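Local coordinates for N-acetylmuramoyl-L-alanine amidase domain-containing protein SAOUHSC_02979 (Staphylococcus aureus, PDB 5T1Q) that probably acts as a secreted amidase of the bacterial cell wall, seen here as a C-terminal piece with a glucosaminidase-like domain and a CHAP domain, at residues N3-P7 against K187-T191; H106-I111 against S148-Y152; N118-T124 against I135-K141. All blocks are in the same frame, centred on the assembly; numbering follows the deposited sequence.

All three contacts lie around the glucosaminidase-like part of the chain. Their centres are 13 to 15 Å apart. Interactions 2 and 3 are nested, along the chain, inside the loop closed by interaction 1. Interactions 1 and 2 meet where Y189 OH reaches F109 O at 2.8 Å and Q5 NE2 reaches G110 O at 3.2 Å. Interactions 2 and 3 meet in the salt bridge from R140 NH1 to D151 OD2, 2.7 Å, and where R140 N lies 3.1 Å from I111 O. P7 CB packs on I135 CD1 at 4.0 Å, joining interactions 1 and 3. The sodium-binding residues H276, N279, N280 and E302 lie in the CHAP part.

Interaction 1 of 3, residues N3-P7 against K187-T191; sequences NPQLP and KTYAT
One asparagine near the start of the modelled chain does two jobs. N3 OD1 accepts from Q5 N at 3.0 Å, an Asx turn. N3 ND2 donates to T188 O at 2.9 Å, the one hydrogen bond between the two segments. N3 takes the t rotamer. A type I turn runs from N3 to L6, with P4 at phi/psi -60/-27 and Q5 at -71/-13, and L6 N bonds back to N3 O at 3.2 Å. Neither segment is regular helix or strand. The two run in roughly the same direction, with Q5 CA 5.7 Å from Y189 CA and L6 CA 6.3 Å from A190 CA. Q5 folds back with chi1 and chi2 both m. This lays NE2 over one face of the Y189 ring, 3.9 Å from CE2 of Y189. The Q5 amide is bonded further on, OE1 to K112 N and NE2 to G110 O. L6, chi1 m and chi2 t, reaches across the gap. L6 CD2 lies 3.8 Å from A190 C and 4.1 Å from T191 CG2, and L6 CD1 is 3.8 Å from K187 O. P7 CD meets T191 CG2 at 3.5 Å. The polar link lies at the N3 end; the apolar contacts of L6 and P7 follow toward T191. The contact pins the N-terminal segment onto the glucosaminidase-like part, at the loop between helix 178-185 and helix 195-205. The Y189 side chain packs on Q88 and E92 of helix 82-93 and on Y195 of helix 195-205, while P7 touches Y133 and I135 of strand 131-140.

Interaction 2 of 3, residues H106-I111 against S148-Y152; sequences HNLFGI and SLKDY
The F109 ring fills a hollow on one side of helix 145-158. L149 and S148 border the ring edge, with L149 CD2 3.9 Å from F109 CZ and S148 OG 3.6 Å from F109 CD1. Y152 covers one face. The F109 and Y152 rings form an offset stack, centroids 4.4 Å apart and planes at 22°. Y152 CB also sits over the F109 face, a CH-pi contact 3.8 Å from the ring centroid. F109 is in the m rotamer and Y152 in t. One helical turn links Y152 N to S148 O at 3.0 Å. I111, m like F109, packs against the helix at D151 and Y152, with I111 CD1 3.9 Å from Y152 CA.

The loop 106-111 is irregular, with positive phi at H106 (56/21) and G110 (59/41). N107 CA is 5.7 Å from S148 CA, and F109 CA is 7.0 Å from Y152 CA. N107 braces the bend: N107 OD1 accepts from I111 N at 3.3 Å, and N107 ND2 donates to I111 O at 2.9 Å. S148, the bump on the helix side, puts CB 3.2 Å from H106 O. S148 OG, in the t rotamer, accepts from L108 N at 3.1 Å. Water 1 joins S148 OG (2.7 Å) to N107 OD1 (3.1 Å).

Y152 OH bonds to Q88, and D151 bonds to Y142 and R140. The contact ties a loop of the glucosaminidase-like part to its helix 145-158. The chemistry implies a buried, mainly apolar and aromatic joint, with one serine fixing the loop backbone to the helix.

Interaction 3 of 3, residues N118-T124 against I135-K141; sequences NSVPFNT and INAGFRK
The F139 ring lies against F122 CB, with F139 CD1 3.8 Å from it, while the F122 ring leads away. The ring edge of F139 reaches T124, with F139 CZ 3.7 Å from T124 OG1, which itself bonds to R32. F139 and F122 are both m. Strands 119-124 and 135-140 are antiparallel, with axes 4.3 Å apart at closest and directions 142° apart, so the pair is twisted. Three hydrogen-bonded pairs set the register. V120 pairs with F139, V120 N to F139 O and F139 N to V120 O both at 2.8 Å. F122 pairs with A137, F122 N to A137 O at 2.9 Å and A137 N to F122 O at 3.0 Å. T124 pairs with I135, T124 N to I135 O at 2.8 Å and I135 N to T124 O at 3.1 Å. These six residues share one face, where T124 CG2 also meets I135 CG1 at 3.5 Å. P121, N123 and N136 point to the other face. There N136 ND2 donates to N123 OD1 at 3.2 Å. Between the bonded pairs P121 CA comes within 4.3 Å of G138 CA. At the open end K141 N makes a weak bond to N118 O at 3.4 Å. R140 leaves the pair for D151 of helix 145-158. The arrangement is a two-stranded beta hairpin, consistent with the beta lobe beside the helical lobe in glucosaminidase domains of this family.

Interaction 1 of 3, residues N3-P7 against K187-T191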
loop_
_atom_site.group_PDB
_atom_site.type_symbol
_atom_site.label_atom_id
_atom_site.label_comp_id
_atom_site.label_asym_id
_atom_site.label_seq_id
_atom_site.Cartn_x
_atom_site.Cartn_y
_atom_site.Cartn_z
ATOM N N ASN A 3 7.065 -14.664 17.063
ATOM C CA ASN A 3 6.778 -14.694 15.604
ATOM C C ASN A 3 7.693 -13.737 14.807
ATOM O O ASN A 3 7.570 -12.516 14.931
ATOM C CB ASN A 3 5.295 -14.343 15.376
ATOM C CG ASN A 3 4.853 -14.446 13.911
ATOM O OD1 ASN A 3 5.665 -14.547 12.986
ATOM N ND2 ASN A 3 3.541 -14.404 13.701
ATOM N N PRO A 4 8.609 -14.291 13.982
ATOM C CA PRO A 4 9.530 -13.455 13.190
ATOM C C PRO A 4 8.890 -12.460 12.191
ATOM O O PRO A 4 9.524 -11.452 11.860
ATOM C CB PRO A 4 10.384 -14.489 12.448
ATOM C CG PRO A 4 10.366 -15.684 13.334
ATOM C CD PRO A 4 8.966 -15.721 13.873
ATOM N N GLN A 5 7.682 -12.749 11.696
ATOM C CA GLN A 5 6.999 -11.830 10.775
ATOM C C GLN A 5 6.486 -10.550 11.432
ATOM O O GLN A 5 6.099 -9.611 10.737
ATOM C CB GLN A 5 5.831 -12.516 10.040
ATOM C CG GLN A 5 6.240 -13.282 8.803
ATOM C CD GLN A 5 6.882 -12.390 7.760
ATOM O OE1 GLN A 5 8.050 -12.552 7.448
ATOM N NE2 GLN A 5 6.139 -11.407 7.263
ATOM N N LEU A 6 6.466 -10.510 12.759
ATOM C CA LEU A 6 5.973 -9.329 13.468
ATOM C C LEU A 6 7.158 -8.589 14.069
ATOM O O LEU A 6 8.272 -9.112 14.053
ATOM C CB LEU A 6 4.950 -9.741 14.531
ATOM C CG LEU A 6 3.737 -10.524 14.001
ATOM C CD1 LEU A 6 2.868 -10.977 15.163
ATOM C CD2 LEU A 6 2.914 -9.715 13.003
ATOM N N PRO A 7 6.942 -7.345 14.538
ATOM C CA PRO A 7 8.054 -6.606 15.140
ATOM C C PRO A 7 8.602 -7.265 16.402
ATOM O O PRO A 7 7.834 -7.686 17.266
ATOM C CB PRO A 7 7.433 -5.248 15.496
ATOM C CG PRO A 7 6.263 -5.106 14.593
ATOM C CD PRO A 7 5.750 -6.495 14.359
ATOM N N LYS A 187 -3.550 -11.673 12.051
ATOM C CA LYS A 187 -2.681 -11.409 13.214
ATOM C C LYS A 187 -1.426 -12.259 13.283
ATOM O O LYS A 187 -0.635 -12.119 14.207
ATOM C CB LYS A 187 -3.517 -11.519 14.505
ATOM C CG LYS A 187 -4.449 -10.317 14.663
ATOM C CD LYS A 187 -5.687 -10.558 15.512
ATOM C CE LYS A 187 -6.653 -9.383 15.337
ATOM N NZ LYS A 187 -7.968 -9.574 16.007
ATOM N N THR A 188 -1.209 -13.092 12.273
ATOM C CA THR A 188 -0.057 -13.980 12.244
ATOM C C THR A 188 0.991 -13.599 11.194
ATOM O O THR A 188 2.114 -14.108 11.233
ATOM C CB THR A 188 -0.527 -15.414 11.962
ATOM O OG1 THR A 188 -1.254 -15.437 10.731
ATOM C CG2 THR A 188 -1.429 -15.913 13.081
ATOM N N TYR A 189 0.629 -12.717 10.266
ATOM C CA TYR A 189 1.518 -12.348 9.172
ATOM C C TYR A 189 1.895 -10.870 9.149
ATOM O O TYR A 189 3.020 -10.532 8.772
ATOM C CB TYR A 189 0.858 -12.708 7.849
ATOM C CG TYR A 189 1.837 -12.909 6.721
ATOM C CD1 TYR A 189 2.409 -14.158 6.503
ATOM C CD2 TYR A 189 2.204 -11.860 5.880
ATOM C CE1 TYR A 189 3.304 -14.360 5.466
ATOM C CE2 TYR A 189 3.104 -12.051 4.849
ATOM C CZ TYR A 189 3.652 -13.308 4.646
ATOM O OH TYR A 189 4.540 -13.525 3.625
ATOM N N ALA A 190 0.954 -10.004 9.533
ATOM C CA ALA A 190 1.167 -8.554 9.525
ATOM C C ALA A 190 0.476 -7.860 10.686
ATOM O O ALA A 190 -0.417 -8.423 11.332
ATOM C CB ALA A 190 0.664 -7.968 8.213
ATOM N N THR A 191 0.902 -6.633 10.950
ATOM C CA THR A 191 0.321 -5.822 12.018
ATOM C C THR A 191 -0.860 -4.985 11.499
ATOM O O THR A 191 -1.715 -4.537 12.271
ATOM C CB THR A 191 1.379 -4.887 12.610
ATOM O OG1 THR A 191 1.918 -4.077 11.565
ATOM C CG2 THR A 191 2.503 -5.680 13.240
#

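Interaction 2 of 3, residues H106-I111 against S148-Y152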
loop_
_atom_site.group_PDB
_atom_site.type_symbol
_atom_site.label_atom_id
_atom_site.label_comp_id
_atom_site.label_asym_id
_atom_site.label_seq_id
_atom_site.Cartn_x
_atom_site.Cartn_y
_atom_site.Cartn_z
ATOM N N HIS A 106 14.279 -9.961 -4.950
ATOM C CA HIS A 106 13.276 -10.948 -5.396
ATOM C C HIS A 106 12.290 -11.486 -4.324
ATOM O O HIS A 106 11.685 -12.542 -4.516
ATOM C CB HIS A 106 13.994 -12.140 -6.065
ATOM C CG HIS A 106 14.917 -11.758 -7.187
ATOM N ND1 HIS A 106 16.290 -11.747 -7.052
ATOM C CD2 HIS A 106 14.663 -11.400 -8.469
ATOM C CE1 HIS A 106 16.842 -11.393 -8.200
ATOM N NE2 HIS A 106 15.878 -11.180 -9.077
ATOM N N ASN A 107 12.121 -10.757 -3.223
ATOM C CA ASN A 107 11.237 -11.172 -2.126
ATOM C C ASN A 107 9.831 -10.606 -2.404
ATOM O O ASN A 107 9.563 -9.424 -2.186
ATOM C CB ASN A 107 11.828 -10.662 -0.808
ATOM C CG ASN A 107 11.091 -11.157 0.431
ATOM O OD1 ASN A 107 9.963 -11.643 0.369
ATOM N ND2 ASN A 107 11.746 -11.030 1.578
ATOM N N LEU A 108 8.948 -11.469 -2.888
ATOM C CA LEU A 108 7.600 -11.077 -3.275
ATOM C C LEU A 108 6.566 -11.059 -2.164
ATOM O O LEU A 108 5.502 -10.440 -2.330
ATOM C CB LEU A 108 7.080 -12.030 -4.346
ATOM C CG LEU A 108 7.900 -12.180 -5.610
ATOM C CD1 LEU A 108 7.159 -13.122 -6.542
ATOM C CD2 LEU A 108 8.138 -10.833 -6.268
ATOM N N PHE A 109 6.858 -11.713 -1.044
ATOM C CA PHE A 109 5.892 -11.834 0.047
ATOM C C PHE A 109 6.238 -11.083 1.318
ATOM O O PHE A 109 5.546 -11.231 2.330
ATOM C CB PHE A 109 5.693 -13.321 0.352
ATOM C CG PHE A 109 5.188 -14.088 -0.814
ATOM C CD1 PHE A 109 6.063 -14.580 -1.764
ATOM C CD2 PHE A 109 3.835 -14.278 -0.993
ATOM C CE1 PHE A 109 5.597 -15.258 -2.869
ATOM C CE2 PHE A 109 3.365 -14.963 -2.094
ATOM C CZ PHE A 109 4.243 -15.445 -3.037
ATOM N N GLY A 110 7.286 -10.272 1.278
ATOM C CA GLY A 110 7.703 -9.521 2.462
ATOM C C GLY A 110 8.047 -10.408 3.646
ATOM O O GLY A 110 7.710 -10.093 4.789
ATOM N N ILE A 111 8.723 -11.518 3.373
ATOM C CA ILE A 111 9.108 -12.455 4.424
ATOM C C ILE A 111 10.408 -11.974 5.050
ATOM O O ILE A 111 11.401 -11.780 4.346
ATOM C CB ILE A 111 9.275 -13.890 3.888
ATOM C CG1 ILE A 111 8.011 -14.325 3.142
ATOM C CG2 ILE A 111 9.567 -14.864 5.034
ATOM C CD1 ILE A 111 8.099 -15.709 2.531
ATOM N N SER A 148 11.456 -17.480 -3.995
ATOM C CA SER A 148 10.524 -16.704 -3.166
ATOM C C SER A 148 9.174 -17.409 -3.054
ATOM O O SER A 148 8.641 -17.565 -1.958
ATOM C CB SER A 148 10.336 -15.294 -3.735
ATOM O OG SER A 148 9.455 -14.520 -2.935
ATOM N N LEU A 149 8.629 -17.818 -4.195
ATOM C CA LEU A 149 7.355 -18.546 -4.249
ATOM C C LEU A 149 7.433 -19.850 -3.444
ATOM O O LEU A 149 6.494 -20.205 -2.722
ATOM C CB LEU A 149 7.001 -18.873 -5.702
ATOM C CG LEU A 149 6.729 -17.703 -6.661
ATOM C CD1 LEU A 149 6.845 -18.137 -8.120
ATOM C CD2 LEU A 149 5.373 -17.078 -6.386
ATOM N N LYS A 150 8.551 -20.562 -3.606
ATOM C CA LYS A 150 8.814 -21.820 -2.890
ATOM C C LYS A 150 8.920 -21.550 -1.378
ATOM O O LYS A 150 8.344 -22.282 -0.565
ATOM C CB LYS A 150 10.121 -22.448 -3.424
ATOM C CG LYS A 150 10.632 -23.738 -2.773
ATOM C CD LYS A 150 9.684 -24.915 -2.949
ATOM C CE LYS A 150 10.431 -26.248 -2.955
ATOM N NZ LYS A 150 11.266 -26.507 -1.748
ATOM N N ASP A 151 9.613 -20.472 -1.011
ATOM C CA ASP A 151 9.832 -20.158 0.396
ATOM C C ASP A 151 8.528 -19.746 1.103
ATOM O O ASP A 151 8.348 -20.013 2.302
ATOM C CB ASP A 151 10.918 -19.095 0.548
ATOM C CG ASP A 151 11.525 -19.070 1.943
ATOM O OD1 ASP A 151 11.626 -20.145 2.569
ATOM O OD2 ASP A 151 11.925 -17.977 2.400
ATOM N N TYR A 152 7.620 -19.113 0.368
ATOM C CA TYR A 152 6.310 -18.756 0.925
ATOM C C TYR A 152 5.543 -20.022 1.270
ATOM O O TYR A 152 4.986 -20.137 2.357
ATOM C CB TYR A 152 5.484 -17.928 -0.068
ATOM C CG TYR A 152 4.025 -17.776 0.341
ATOM C CD1 TYR A 152 3.630 -16.779 1.227
ATOM C CD2 TYR A 152 3.050 -18.648 -0.146
ATOM C CE1 TYR A 152 2.308 -16.645 1.609
ATOM C CE2 TYR A 152 1.726 -18.529 0.233
ATOM C CZ TYR A 152 1.360 -17.525 1.109
ATOM O OH TYR A 152 0.048 -17.391 1.477
HETATM O O HOH W 1 9.261 -14.628 -0.262
#

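Interaction 3 of 3, residues N118-T124 against I135-K141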
loop_
_atom_site.group_PDB
_atom_site.type_symbol
_atom_site.label_atom_id
_atom_site.label_comp_id
_atom_site.label_asym_id
_atom_site.label_seq_id
_atom_site.Cartn_x
_atom_site.Cartn_y
_atom_site.Cartn_z
ATOM N N ASN A 118 21.461 -15.201 3.016
ATOM C CA ASN A 118 21.394 -13.890 2.358
ATOM C C ASN A 118 20.205 -13.074 2.891
ATOM O O ASN A 118 19.103 -13.595 3.062
ATOM C CB ASN A 118 21.317 -14.068 0.837
ATOM C CG ASN A 118 22.542 -14.776 0.268
ATOM O OD1 ASN A 118 22.419 -15.780 -0.431
ATOM N ND2 ASN A 118 23.731 -14.283 0.606
ATOM N N SER A 119 20.446 -11.790 3.135
ATOM C CA SER A 119 19.448 -10.921 3.720
ATOM C C SER A 119 19.620 -9.476 3.227
ATOM O O SER A 119 20.697 -9.103 2.737
ATOM C CB SER A 119 19.586 -11.002 5.243
ATOM O OG SER A 119 18.445 -10.494 5.891
ATOM N N VAL A 120 18.556 -8.678 3.337
ATOM C CA VAL A 120 18.583 -7.267 2.917
ATOM C C VAL A 120 17.750 -6.399 3.877
ATOM O O VAL A 120 16.581 -6.715 4.148
ATOM C CB VAL A 120 18.087 -7.079 1.453
ATOM C CG1 VAL A 120 16.618 -7.456 1.304
ATOM C CG2 VAL A 120 18.324 -5.647 0.976
ATOM N N PRO A 121 18.348 -5.310 4.403
ATOM C CA PRO A 121 17.620 -4.446 5.339
ATOM C C PRO A 121 16.647 -3.468 4.665
ATOM O O PRO A 121 16.996 -2.822 3.675
ATOM C CB PRO A 121 18.741 -3.679 6.050
ATOM C CG PRO A 121 19.839 -3.622 5.051
ATOM C CD PRO A 121 19.773 -4.928 4.306
ATOM N N PHE A 122 15.435 -3.384 5.203
ATOM C CA PHE A 122 14.404 -2.467 4.698
ATOM C C PHE A 122 13.597 -1.863 5.812
ATOM O O PHE A 122 13.382 -2.493 6.851
ATOM C CB PHE A 122 13.411 -3.177 3.767
ATOM C CG PHE A 122 13.824 -3.196 2.331
ATOM C CD1 PHE A 122 14.671 -4.179 1.847
ATOM C CD2 PHE A 122 13.349 -2.232 1.454
ATOM C CE1 PHE A 122 15.042 -4.197 0.510
ATOM C CE2 PHE A 122 13.726 -2.238 0.123
ATOM C CZ PHE A 122 14.572 -3.224 -0.350
ATOM N N ASN A 123 13.168 -0.622 5.584
ATOM C CA ASN A 123 12.239 0.044 6.474
ATOM C C ASN A 123 10.884 -0.522 6.076
ATOM O O ASN A 123 10.589 -0.670 4.888
ATOM C CB ASN A 123 12.314 1.556 6.308
ATOM C CG ASN A 123 13.643 2.103 6.766
ATOM O OD1 ASN A 123 14.094 1.818 7.882
ATOM N ND2 ASN A 123 14.285 2.879 5.914
ATOM N N THR A 124 10.077 -0.879 7.059
ATOM C CA THR A 124 8.810 -1.518 6.789
ATOM C C THR A 124 7.749 -0.881 7.688
ATOM O O THR A 124 7.998 -0.609 8.868
ATOM C CB THR A 124 8.943 -3.064 6.939
ATOM O OG1 THR A 124 7.778 -3.725 6.438
ATOM C CG2 THR A 124 9.189 -3.473 8.369
ATOM N N ILE A 135 9.823 0.278 11.189
ATOM C CA ILE A 135 10.941 -0.449 11.793
ATOM C C ILE A 135 11.882 -0.853 10.675
ATOM O O ILE A 135 11.458 -1.045 9.534
ATOM C CB ILE A 135 10.522 -1.709 12.588
ATOM C CG1 ILE A 135 9.824 -2.743 11.692
ATOM C CG2 ILE A 135 9.648 -1.329 13.775
ATOM C CD1 ILE A 135 9.594 -4.077 12.372
ATOM N N ASN A 136 13.161 -0.953 11.011
ATOM C CA ASN A 136 14.183 -1.369 10.082
ATOM C C ASN A 136 14.460 -2.847 10.385
ATOM O O ASN A 136 14.891 -3.179 11.489
ATOM C CB ASN A 136 15.437 -0.524 10.297
ATOM C CG ASN A 136 16.504 -0.785 9.258
ATOM O OD1 ASN A 136 17.601 -1.204 9.588
ATOM N ND2 ASN A 136 16.180 -0.557 7.997
ATOM N N ALA A 137 14.196 -3.726 9.421
ATOM C CA ALA A 137 14.392 -5.160 9.622
ATOM C C ALA A 137 15.004 -5.868 8.413
ATOM O O ALA A 137 14.924 -5.383 7.282
ATOM C CB ALA A 137 13.068 -5.809 9.986
ATOM N N GLY A 138 15.601 -7.032 8.679
ATOM C CA GLY A 138 16.221 -7.848 7.649
ATOM C C GLY A 138 15.187 -8.692 6.933
ATOM O O GLY A 138 14.371 -9.345 7.561
ATOM N N PHE A 139 15.215 -8.659 5.609
ATOM C CA PHE A 139 14.297 -9.433 4.786
ATOM C C PHE A 139 15.085 -10.442 3.990
ATOM O O PHE A 139 16.249 -10.215 3.660
ATOM C CB PHE A 139 13.495 -8.527 3.847
ATOM C CG PHE A 139 12.390 -7.776 4.526
ATOM C CD1 PHE A 139 12.647 -6.591 5.188
ATOM C CD2 PHE A 139 11.081 -8.250 4.482
ATOM C CE1 PHE A 139 11.623 -5.882 5.806
ATOM C CE2 PHE A 139 10.043 -7.544 5.097
ATOM C CZ PHE A 139 10.318 -6.359 5.765
ATOM N N ARG A 140 14.433 -11.554 3.680
ATOM C CA ARG A 140 15.064 -12.622 2.938
ATOM C C ARG A 140 15.382 -12.163 1.520
ATOM O O ARG A 140 14.543 -11.559 0.854
ATOM C CB ARG A 140 14.168 -13.868 2.928
ATOM C CG ARG A 140 13.846 -14.373 4.328
ATOM C CD ARG A 140 13.099 -15.699 4.335
ATOM N NE ARG A 140 12.749 -16.095 5.702
ATOM C CZ ARG A 140 12.081 -17.202 6.040
ATOM N NH1 ARG A 140 11.682 -18.066 5.118
ATOM N NH2 ARG A 140 11.805 -17.444 7.324
ATOM N N LYS A 141 16.619 -12.417 1.104
ATOM C CA LYS A 141 17.127 -12.068 -0.213
ATOM C C LYS A 141 17.283 -13.377 -0.981
ATOM O O LYS A 141 18.030 -14.262 -0.557
ATOM C CB LYS A 141 18.473 -11.362 -0.050
ATOM C CG LYS A 141 19.172 -10.912 -1.321
ATOM C CD LYS A 141 20.511 -10.287 -0.955
ATOM C CE LYS A 141 21.321 -9.887 -2.169
ATOM N NZ LYS A 141 20.691 -8.767 -2.902
#